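Local structure of VP24 (White spot syndrome virus, 5HLJ) at residues N99-K102 / R103-V107. The protein is a major envelope protein of the virion, probably anchored in the membrane by a transmembrane helix, whose beta-rich part probably contributes to building the viral envelope. Sequence-based numbering, arbitrary orientation.
Sequences NNTK and RDITV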
loop_
_atom_site.group_PDB
_atom_site.type_symbol
_atom_site.label_atom_id
_atom_site.label_comp_id
_atom_site.label_asym_id
_atom_site.label_seq_id
_atom_site.Cartn_x
_atom_site.Cartn_y
_atom_site.Cartn_z
ATOM N N ASN A 99 -22.397 -3.228 7.548
ATOM C CA ASN A 99 -21.953 -2.024 8.224
ATOM C C ASN A 99 -23.034 -1.540 9.177
ATOM O O ASN A 99 -24.015 -0.897 8.768
ATOM C CB ASN A 99 -21.595 -0.924 7.214
ATOM C CG ASN A 99 -21.205 0.393 7.888
ATOM O OD1 ASN A 99 -20.957 0.439 9.096
ATOM N ND2 ASN A 99 -21.147 1.470 7.102
ATOM N N ASN A 100 -22.846 -1.854 10.453
ATOM C CA ASN A 100 -23.779 -1.434 11.482
ATOM C C ASN A 100 -23.154 -0.375 12.395
ATOM O O ASN A 100 -23.362 -0.395 13.601
ATOM C CB ASN A 100 -24.248 -2.639 12.307
ATOM C CG ASN A 100 -25.581 -2.386 13.012
ATOM O OD1 ASN A 100 -26.306 -1.431 12.699
ATOM N ND2 ASN A 100 -25.911 -3.250 13.953
ATOM N N THR A 101 -22.373 0.528 11.807
ATOM C CA THR A 101 -21.903 1.721 12.495
ATOM C C THR A 101 -22.847 2.874 12.141
ATOM O O THR A 101 -23.826 2.687 11.418
ATOM C CB THR A 101 -20.438 2.091 12.116
ATOM O OG1 THR A 101 -20.393 2.638 10.792
ATOM C CG2 THR A 101 -19.522 0.878 12.189
ATOM N N LYS A 102 -22.557 4.064 12.642
ATOM C CA LYS A 102 -23.424 5.208 12.387
ATOM C C LYS A 102 -23.044 5.976 11.118
ATOM O O LYS A 102 -23.673 6.978 10.793
ATOM C CB LYS A 102 -23.405 6.163 13.580
ATOM C CG LYS A 102 -24.012 5.600 14.863
ATOM C CD LYS A 102 -23.868 6.608 16.001
ATOM C CE LYS A 102 -24.418 6.079 17.323
ATOM N NZ LYS A 102 -24.189 7.047 18.446
ATOM N N ARG A 103 -22.027 5.518 10.392
ATOM C CA ARG A 103 -21.644 6.210 9.160
ATOM C C ARG A 103 -21.260 5.285 8.024
ATOM O O ARG A 103 -20.837 4.155 8.239
ATOM C CB ARG A 103 -20.486 7.167 9.413
ATOM C CG ARG A 103 -20.928 8.518 9.897
ATOM C CD ARG A 103 -19.792 9.526 9.887
ATOM N NE ARG A 103 -19.109 9.664 8.601
ATOM C CZ ARG A 103 -18.309 10.688 8.309
ATOM N NH1 ARG A 103 -18.103 11.638 9.208
ATOM N NH2 ARG A 103 -17.719 10.776 7.124
ATOM N N ASP A 104 -21.430 5.793 6.811
ATOM C CA ASP A 104 -20.846 5.183 5.631
ATOM C C ASP A 104 -19.332 5.028 5.801
ATOM O O ASP A 104 -18.672 5.882 6.399
ATOM C CB ASP A 104 -21.150 6.027 4.398
ATOM C CG ASP A 104 -22.603 5.909 3.948
ATOM O OD1 ASP A 104 -22.978 6.615 2.987
ATOM O OD2 ASP A 104 -23.358 5.087 4.517
ATOM N N ILE A 105 -18.800 3.927 5.281
ATOM C CA ILE A 105 -17.370 3.649 5.298
ATOM C C ILE A 105 -16.884 3.382 3.885
ATOM O O ILE A 105 -17.535 2.646 3.147
ATOM C CB ILE A 105 -17.047 2.427 6.160
ATOM C CG1 ILE A 105 -17.455 2.675 7.612
ATOM C CG2 ILE A 105 -15.579 2.058 6.032
ATOM C CD1 ILE A 105 -17.391 1.439 8.449
ATOM N N THR A 106 -15.763 3.977 3.492
ATOM C CA THR A 106 -15.152 3.618 2.218
ATOM C C THR A 106 -13.972 2.674 2.464
ATOM O O THR A 106 -13.126 2.920 3.336
ATOM C CB THR A 106 -14.675 4.862 1.407
ATOM O OG1 THR A 106 -15.781 5.751 1.174
ATOM C CG2 THR A 106 -14.095 4.438 0.040
ATOM N N VAL A 107 -13.937 1.570 1.732
ATOM C CA VAL A 107 -12.728 0.764 1.691
ATOM C C VAL A 107 -11.852 1.319 0.568
ATOM O O VAL A 107 -12.176 1.174 -0.603
ATOM C CB VAL A 107 -13.038 -0.735 1.489
ATOM C CG1 VAL A 107 -11.762 -1.570 1.595
ATOM C CG2 VAL A 107 -14.038 -1.197 2.541
#
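Asn99 reaches across the turn to Arg103 with its amide nitrogen, and the loop that links strands 90-99 and 105-114, which are not adjacent in the sheet, is a compact example of an asparagine side chain bracing a bend. Asn99 ND2 donates to the carbonyl oxygen O of Arg103 over 2.9 Å in a nearly straight bond (167°), and that acceptor lies almost in the plane of the amide. A second bond from ND2, to the carbonyl of Leu137 in the neighbouring strand 135-137, gives the group another backbone acceptor. The other end of the amide is equally occupied: Asn99 OD1 accepts hydrogen bonds from the backbone N of Thr101 at 3.1 Å, which defines an Asx turn, and from the hydroxyl OG1 of Thr101 at 2.8 Å. The two donors use OD1 differently, the hydroxyl arriving in the carbonyl plane on a lone pair, the backbone N-H from above that plane. With chi1 of Asn99 at 176°, its CG extends away from the backbone N, which carries the amide into the bend. Thr101 OG1, held between its own backbone N and carbonyl carbon (chi1 74°), gives its proton to Asn99 and in return accepts a weak bond from Arg103 N at 3.3 Å. On the apolar side, Ile105 brings CD1 to 3.8 Å from Asn99 OD1, and both Ile105 and Thr101 also touch Ile68 of strand 68-72. Asp104 points away from 99-102; its OD1 forms a salt bridge with Lys138 NZ and accepts from Asn172 ND2, while OD2 accepts from the backbone N of Lys139. Asn99 and Thr101 thus form a short relay of donors and acceptors, in which a buried amide linked through both ends to the backbone is probably fixed in its flip as well as its position.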